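Local coordinates for C alpha-dehydrogenase (Sphingobium sp. SYK-6, PDB 4YAG), which oxidises the Calpha alcohol of lignin-derived beta-aryl ethers with NAD+, an early step in the bacterial beta-aryl ether cleavage pathway, at the 1,4-dihydronicotinamide adenine dinucleotide site and the interface of chains A and B. Sequence-based numbering; all coordinates share one arbitrary frame. Chains: chain A/B, C alpha-dehydrogenase.

Contact 1: the 1,4-dihydronicotinamide adenine dinucleotide site. Residues chain A 12, 15-17, 36-37, 41, 64-65, 91-94, 142-143, 158, 162, 188-189, 191, 193-195, 201. With NAI (1,4-dihydronicotinamide adenine dinucleotide), chain C.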
# COMPACT_ATOMS: atom_id res chain seq x y z
N GLY A 12 2.72 -12.29 -15.26
CA GLY A 12 3.78 -11.65 -16.01
C GLY A 12 4.86 -12.64 -16.41
O GLY A 12 6.02 -12.28 -16.59
N SER A 15 7.45 -12.42 -19.95
CA SER A 15 8.48 -11.44 -20.23
C SER A 15 9.34 -11.22 -18.99
O SER A 15 8.92 -11.53 -17.87
CB SER A 15 7.84 -10.12 -20.64
OG SER A 15 8.81 -9.15 -21.01
N GLY A 16 10.54 -10.68 -19.20
CA GLY A 16 11.30 -10.10 -18.10
C GLY A 16 11.55 -11.06 -16.95
O GLY A 16 11.92 -12.21 -17.14
N ILE A 17 11.43 -10.54 -15.73
CA ILE A 17 11.69 -11.32 -14.52
C ILE A 17 10.85 -12.59 -14.45
O ILE A 17 11.36 -13.68 -14.16
CB ILE A 17 11.45 -10.44 -13.29
CG1 ILE A 17 12.50 -9.32 -13.25
CG2 ILE A 17 11.47 -11.27 -12.02
CD1 ILE A 17 12.29 -8.31 -12.13
N ASP A 36 -0.56 -13.66 -18.48
CA ASP A 36 -0.05 -12.36 -18.95
C ASP A 36 -1.14 -11.65 -19.72
O ASP A 36 -1.97 -12.28 -20.40
CB ASP A 36 1.17 -12.61 -19.83
CG ASP A 36 2.13 -11.43 -19.89
OD1 ASP A 36 1.78 -10.41 -20.52
OD2 ASP A 36 3.24 -11.55 -19.31
N ILE A 37 -1.10 -10.32 -19.70
CA ILE A 37 -2.09 -9.53 -20.40
C ILE A 37 -1.73 -9.34 -21.88
O ILE A 37 -2.57 -8.95 -22.68
CB ILE A 37 -2.27 -8.15 -19.68
CG1 ILE A 37 -3.62 -7.52 -20.02
CG2 ILE A 37 -1.13 -7.21 -20.01
CD1 ILE A 37 -3.93 -6.30 -19.18
N HIS A 41 3.45 -11.40 -26.05
CA HIS A 41 4.42 -11.95 -25.11
C HIS A 41 4.16 -13.44 -24.89
O HIS A 41 5.10 -14.24 -24.90
CB HIS A 41 4.39 -11.20 -23.76
CG HIS A 41 4.91 -9.81 -23.83
ND1 HIS A 41 5.04 -9.00 -22.70
CD2 HIS A 41 5.36 -9.05 -24.85
CE1 HIS A 41 5.53 -7.85 -23.03
NE2 HIS A 41 5.73 -7.83 -24.35
N ASP A 64 -5.85 -10.26 -17.17
CA ASP A 64 -5.49 -9.06 -16.40
C ASP A 64 -5.58 -9.43 -14.92
O ASP A 64 -6.66 -9.79 -14.45
CB ASP A 64 -6.50 -7.98 -16.75
CG ASP A 64 -6.31 -6.68 -15.96
OD1 ASP A 64 -5.42 -6.57 -15.12
OD2 ASP A 64 -7.11 -5.76 -16.24
N VAL A 65 -4.47 -9.33 -14.18
CA VAL A 65 -4.43 -9.73 -12.76
C VAL A 65 -5.36 -8.89 -11.89
O VAL A 65 -5.69 -9.29 -10.77
CB VAL A 65 -3.00 -9.68 -12.16
CG1 VAL A 65 -2.10 -10.71 -12.84
CG2 VAL A 65 -2.41 -8.27 -12.26
N ASN A 91 3.90 -11.75 -9.96
CA ASN A 91 5.04 -10.97 -10.44
C ASN A 91 4.69 -9.84 -11.40
O ASN A 91 5.45 -8.89 -11.52
CB ASN A 91 6.05 -11.93 -11.08
CG ASN A 91 7.00 -11.25 -12.01
OD1 ASN A 91 8.05 -10.72 -11.60
ND2 ASN A 91 6.66 -11.28 -13.28
N ALA A 92 3.54 -9.92 -12.08
CA ALA A 92 3.16 -8.89 -13.03
C ALA A 92 3.25 -7.52 -12.36
O ALA A 92 2.87 -7.34 -11.20
CB ALA A 92 1.76 -9.11 -13.56
N GLY A 93 3.68 -6.55 -13.14
CA GLY A 93 3.69 -5.18 -12.66
C GLY A 93 3.94 -4.25 -13.80
O GLY A 93 4.35 -4.68 -14.88
N ILE A 94 3.67 -2.98 -13.55
CA ILE A 94 3.84 -1.94 -14.55
C ILE A 94 4.48 -0.71 -13.89
O ILE A 94 4.58 -0.62 -12.66
CB ILE A 94 2.50 -1.56 -15.23
CG1 ILE A 94 1.35 -1.40 -14.23
CG2 ILE A 94 2.11 -2.60 -16.27
CD1 ILE A 94 1.38 -0.09 -13.43
N THR A 142 6.55 -10.17 -6.35
CA THR A 142 7.60 -9.27 -6.80
C THR A 142 7.28 -7.85 -6.39
O THR A 142 6.34 -7.25 -6.91
CB THR A 142 7.80 -9.31 -8.31
OG1 THR A 142 7.99 -10.67 -8.73
CG2 THR A 142 9.00 -8.47 -8.68
N ALA A 143 8.05 -7.32 -5.46
CA ALA A 143 7.91 -5.92 -5.08
C ALA A 143 9.00 -5.15 -5.84
O ALA A 143 9.06 -5.22 -7.08
CB ALA A 143 8.01 -5.77 -3.58
N TYR A 158 4.24 4.05 -7.85
CA TYR A 158 5.02 2.81 -7.89
C TYR A 158 5.53 2.47 -6.51
O TYR A 158 5.31 1.37 -6.01
CB TYR A 158 6.21 2.99 -8.82
CG TYR A 158 6.94 1.70 -9.13
CD1 TYR A 158 6.39 0.76 -10.00
CD2 TYR A 158 8.18 1.43 -8.60
CE1 TYR A 158 7.06 -0.41 -10.32
CE2 TYR A 158 8.86 0.25 -8.91
CZ TYR A 158 8.30 -0.65 -9.77
OH TYR A 158 8.99 -1.81 -10.07
N LYS A 162 4.58 -0.78 -4.07
CA LYS A 162 5.63 -1.75 -3.82
C LYS A 162 5.96 -1.90 -2.34
O LYS A 162 6.27 -2.99 -1.88
CB LYS A 162 6.88 -1.44 -4.64
CG LYS A 162 6.67 -1.57 -6.17
CD LYS A 162 6.36 -3.00 -6.54
CE LYS A 162 6.45 -3.25 -8.05
NZ LYS A 162 6.13 -4.65 -8.37
N PRO A 188 13.70 -6.39 -6.54
CA PRO A 188 14.78 -6.18 -7.48
C PRO A 188 15.29 -4.74 -7.57
O PRO A 188 14.57 -3.77 -7.32
CB PRO A 188 14.17 -6.58 -8.83
CG PRO A 188 12.94 -7.37 -8.51
CD PRO A 188 12.44 -6.75 -7.22
N GLY A 189 16.55 -4.66 -8.00
CA GLY A 189 17.13 -3.49 -8.62
C GLY A 189 16.95 -3.62 -10.13
O GLY A 189 16.04 -4.29 -10.58
N ILE A 191 16.78 -4.84 -13.64
CA ILE A 191 16.82 -6.10 -14.37
C ILE A 191 16.39 -5.83 -15.81
O ILE A 191 15.44 -5.09 -16.06
CB ILE A 191 15.84 -7.14 -13.79
CG1 ILE A 191 15.89 -7.16 -12.25
CG2 ILE A 191 16.08 -8.53 -14.40
CD1 ILE A 191 17.23 -7.50 -11.69
N SER A 193 14.41 -6.15 -18.93
CA SER A 193 13.02 -6.56 -19.10
C SER A 193 12.34 -5.68 -20.13
O SER A 193 12.99 -4.87 -20.78
CB SER A 193 12.27 -6.49 -17.78
OG SER A 193 11.88 -5.15 -17.48
N ARG A 194 11.03 -5.83 -20.25
CA ARG A 194 10.26 -5.01 -21.18
C ARG A 194 9.26 -4.10 -20.46
O ARG A 194 8.25 -3.71 -21.04
CB ARG A 194 9.55 -5.90 -22.20
CG ARG A 194 10.54 -6.51 -23.16
CD ARG A 194 9.89 -7.28 -24.31
NE ARG A 194 9.42 -8.59 -23.87
CZ ARG A 194 8.92 -9.51 -24.69
NH1 ARG A 194 8.79 -9.23 -25.98
NH2 ARG A 194 8.53 -10.69 -24.23
N ILE A 195 9.57 -3.74 -19.21
CA ILE A 195 8.67 -2.93 -18.41
C ILE A 195 8.50 -1.53 -19.02
O ILE A 195 7.54 -0.82 -18.72
CB ILE A 195 9.09 -2.88 -16.93
CG1 ILE A 195 7.94 -2.32 -16.09
CG2 ILE A 195 10.39 -2.09 -16.74
CD1 ILE A 195 7.87 -2.86 -14.70
N ASN A 201 0.60 -1.92 -21.79
CA ASN A 201 0.08 -2.95 -20.89
C ASN A 201 -1.03 -2.42 -20.00
O ASN A 201 -1.72 -3.20 -19.36
CB ASN A 201 1.20 -3.53 -20.01
CG ASN A 201 2.31 -4.14 -20.83
OD1 ASN A 201 2.11 -4.47 -22.00
ND2 ASN A 201 3.50 -4.32 -20.22
PA NAI C . 8.07 -6.94 -18.05
O1A NAI C . 7.14 -5.91 -18.63
O2A NAI C . 9.18 -7.43 -18.96
O5B NAI C . 7.26 -8.18 -17.53
C5B NAI C . 6.02 -7.98 -16.92
C4B NAI C . 5.00 -8.77 -17.64
O4B NAI C . 3.78 -8.60 -16.84
C3B NAI C . 4.71 -8.37 -19.02
O3B NAI C . 4.78 -9.47 -19.94
C2B NAI C . 3.39 -7.76 -18.95
O2B NAI C . 2.63 -7.89 -20.17
C1B NAI C . 2.74 -8.39 -17.80
N9A NAI C . 1.68 -7.61 -17.24
C8A NAI C . 1.63 -6.25 -17.02
N7A NAI C . 0.44 -5.90 -16.52
C5A NAI C . -0.33 -7.02 -16.39
C6A NAI C . -1.63 -7.31 -15.95
N6A NAI C . -2.48 -6.27 -15.56
N1A NAI C . -2.08 -8.59 -15.95
C2A NAI C . -1.28 -9.60 -16.38
N3A NAI C . -0.03 -9.38 -16.82
C4A NAI C . 0.46 -8.12 -16.84
O3 NAI C . 8.70 -6.21 -16.80
PN NAI C . 9.46 -6.79 -15.50
O1N NAI C . 9.93 -8.23 -15.68
O2N NAI C . 10.57 -5.81 -15.23
O5D NAI C . 8.33 -6.72 -14.35
C5D NAI C . 8.11 -7.78 -13.43
C4D NAI C . 7.99 -7.23 -12.05
O4D NAI C . 9.33 -6.78 -11.61
C3D NAI C . 7.10 -6.07 -11.93
O3D NAI C . 6.25 -6.25 -10.79
C2D NAI C . 7.98 -4.92 -11.75
O2D NAI C . 7.33 -3.88 -11.01
C1D NAI C . 9.11 -5.46 -11.00
N1N NAI C . 10.36 -4.79 -11.01
C2N NAI C . 11.16 -4.70 -12.12
C3N NAI C . 12.39 -4.06 -12.02
C7N NAI C . 13.28 -3.94 -13.21
O7N NAI C . 14.32 -3.24 -13.19
N7N NAI C . 12.95 -4.75 -14.38
C4N NAI C . 12.83 -3.51 -10.83
C5N NAI C . 12.03 -3.67 -9.71
C6N NAI C . 10.82 -4.31 -9.80
O HOH W 1 8.04 -10.22 -15.56
O HOH W 2 4.80 -4.59 -17.67
O HOH W 3 -1.33 -3.75 -16.62
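The adenine of NAI lies between two aliphatic side chains. A:Ile37 covers one face, with CB 3.6 Å from the centroid of the six-membered ring and CG2 over the five-membered ring. A:Ala92 CB covers the other face. At the adenine edge, N6A donates to A:Asp64 OD1 from above the carboxylate plane. A:Val65 N donates to N1A (164° at H), and a water bridges N7A and N6A. The A:His41 ring points ND1 at the ribose O3B and carries A:Arg194 NH2 over one face. The A:Tyr158 ring carries A:Lys162 CG over its centre and A:Ile94 O at its edge, in plane. This is the Rossmann cofactor pocket of a short-chain dehydrogenase. A:Asp36 takes both adenosine ribose hydroxyls on syn lone pairs, OD1 from NAI O2B at 2.7 Å and OD2 from O3B. A carboxylate here would probably disfavour the 2'-phosphate of NADP. At the start of helix 16-27, just after the glycine-rich loop, A:Ile17 N binds the phosphate oxygen NAI O1N at 2.8 Å. A:Ser15 OG binds O2A and is held by A:Arg194 NE. In the catalytic YxxxK motif, A:Tyr158 OH meets NAI O2D, a ribose hydroxyl, at 2.8 Å. A:Lys162 NZ grips both nicotinamide ribose hydroxyls and donates to A:Thr142 O, and its charge would probably lower the tyrosine pKa. On the carboxamide, A:Ile191 N meets NAI O7N at 3.0 Å, nearly straight (171° at H), and N7N donates to A:Ile191 O.

Contact 2: the interface of chains A and B. Residues chain A 131, 172, 174-176, 178; chain B 100-101, 152-153.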
# COMPACT_ATOMS: atom_id res chain seq x y z
N ARG A 131 -4.11 -24.48 0.12
CA ARG A 131 -4.33 -25.02 1.45
C ARG A 131 -5.09 -26.34 1.38
O ARG A 131 -4.73 -27.32 2.04
CB ARG A 131 -5.11 -24.05 2.31
CG ARG A 131 -4.49 -22.69 2.51
CD ARG A 131 -5.39 -21.90 3.43
NE ARG A 131 -5.10 -20.47 3.54
CZ ARG A 131 -4.27 -19.93 4.44
NH1 ARG A 131 -3.63 -20.70 5.31
NH2 ARG A 131 -4.11 -18.62 4.47
N ILE A 172 1.39 -12.07 5.76
CA ILE A 172 0.70 -13.32 5.46
C ILE A 172 1.51 -14.55 5.86
O ILE A 172 0.97 -15.65 5.86
CB ILE A 172 0.30 -13.46 3.96
CG1 ILE A 172 1.53 -13.57 3.07
CG2 ILE A 172 -0.62 -12.31 3.54
CD1 ILE A 172 1.20 -13.79 1.60
N ASP A 174 2.67 -16.05 8.57
CA ASP A 174 2.25 -17.00 9.59
C ASP A 174 0.97 -17.74 9.19
O ASP A 174 0.81 -18.92 9.50
CB ASP A 174 2.10 -16.34 10.97
CG ASP A 174 0.94 -15.37 11.03
OD1 ASP A 174 1.16 -14.18 10.75
OD2 ASP A 174 -0.19 -15.77 11.40
N SER A 175 0.06 -17.05 8.50
CA SER A 175 -1.16 -17.72 8.05
C SER A 175 -0.83 -18.81 7.03
O SER A 175 -1.35 -19.93 7.10
CB SER A 175 -2.15 -16.74 7.43
OG SER A 175 -3.32 -17.43 7.00
N MET A 176 0.02 -18.48 6.06
CA MET A 176 0.35 -19.45 5.02
C MET A 176 1.09 -20.64 5.61
O MET A 176 0.91 -21.78 5.18
CB MET A 176 1.17 -18.78 3.92
CG MET A 176 0.40 -17.69 3.19
SD MET A 176 -1.10 -18.33 2.38
CE MET A 176 -2.02 -16.82 2.13
N GLU A 178 0.61 -22.08 8.32
CA GLU A 178 -0.33 -23.06 8.91
C GLU A 178 -0.54 -24.25 7.98
O GLU A 178 -0.84 -25.36 8.42
CB GLU A 178 -1.70 -22.41 9.16
CG GLU A 178 -1.67 -21.29 10.16
CD GLU A 178 -3.00 -20.55 10.22
OE1 GLU A 178 -4.00 -21.05 9.67
OE2 GLU A 178 -3.02 -19.46 10.82
N PHE B 100 -7.12 -14.19 9.08
CA PHE B 100 -6.79 -13.93 7.69
C PHE B 100 -7.62 -14.76 6.72
O PHE B 100 -8.04 -14.26 5.68
CB PHE B 100 -5.30 -14.17 7.44
CG PHE B 100 -4.88 -13.81 6.05
CD1 PHE B 100 -4.60 -12.51 5.72
CD2 PHE B 100 -4.83 -14.77 5.07
CE1 PHE B 100 -4.23 -12.17 4.43
CE2 PHE B 100 -4.48 -14.44 3.78
CZ PHE B 100 -4.18 -13.15 3.46
N LYS B 101 -7.88 -16.03 7.07
CA LYS B 101 -8.64 -16.89 6.17
C LYS B 101 -10.11 -16.47 6.07
O LYS B 101 -10.79 -16.81 5.10
CB LYS B 101 -8.53 -18.35 6.60
CG LYS B 101 -7.09 -18.87 6.56
CD LYS B 101 -7.01 -20.37 6.80
CE LYS B 101 -7.56 -20.76 8.16
NZ LYS B 101 -6.75 -20.23 9.29
N PRO B 152 1.53 -9.74 12.43
CA PRO B 152 0.93 -11.04 12.12
C PRO B 152 -0.22 -10.93 11.13
O PRO B 152 -0.70 -9.84 10.83
CB PRO B 152 0.41 -11.49 13.48
CG PRO B 152 0.05 -10.25 14.17
CD PRO B 152 1.07 -9.22 13.72
N SER B 153 -0.65 -12.07 10.61
CA SER B 153 -1.61 -12.09 9.53
C SER B 153 -2.99 -11.56 9.90
O SER B 153 -3.70 -11.09 9.03
CB SER B 153 -1.73 -13.52 8.98
OG SER B 153 -2.21 -14.35 10.00
O HOH W 4 -2.15 -13.84 13.06
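The side chains of this chain A–chain B patch meet in three ways: flat against a chain, tip to tip, and as a carboxylate that takes two donors of one serine. The A:Arg131 guanidinium lies flat against B:Lys101. B:Lys101 CD stands over its centre, 3.6 Å from A:Arg131 CZ, and the two side chains cross obliquely. The arginine is extended from CG to NE, so its flat end reaches A:Ser175 on the neighbouring helix. A:Arg131 NH1 donates to the A:Ser175 carbonyl O at 3.0 Å, close to the guanidinium plane, and NH2 donates to OG. These two end-on bonds fix the rotation of the group and its face toward the lysine. An alanine here would lose the guanidinium and with it both bonds to A:Ser175, which would probably leave B:Lys101 without its flat support and the A:Ser175 side chain less firmly placed. B:Lys101 bends at chi3 and chi4 and reaches A:Glu178 tip to tip. Its NZ forms a salt bridge with A:Glu178 OE1 at 2.9 Å, on the syn lone pair. The glutamate probably offsets the repulsion between this ammonium and the nearby A:Arg131 NH1.

B:Phe100, with CG anti to the backbone N (chi1 -175°), crosses A:Arg131 at about a right angle. Its CZ meets A:Ile172 CG2 at 3.7 Å, CE2 meets A:Met176 CE, and CD2 lies near A:Ser175 OG. A:Asp174 takes two donors of B:Ser153: OD1 the backbone N at 2.8 Å on its syn lone pair, and OD2 the OG at 2.8 Å from above the carboxylate plane. A water touches both OD2 and B:Ser153 OG.

The pairing is two-fold symmetric and resembles the helix-based dimers common in this family, although the structure alone does not prove the assembly in solution. On chain A the patch is formed by the end of helix 105-133, the C-terminal part of helix 156-177 and A:Glu178 just after it; chain B brings the 3-10 turns 100-102 and 153-155.

The C-alpha centres of contact 1 and contact 2 are about 25 Å apart, and they share no residue. They do share helix 156-177 of chain A. Its first part gives A:Tyr158 and A:Lys162 to contact 1, and its last turns give A:Ile172 to A:Met176 to contact 2. On the partner, B:Ser153 lies just ahead of the partner's copy of this helix, so contact 2 also touches the approach to the partner's catalytic tyrosine. B:Phe100 follows a few residues after the segment matching 91-94. Pairing may therefore help to steady the cofactor site of each subunit.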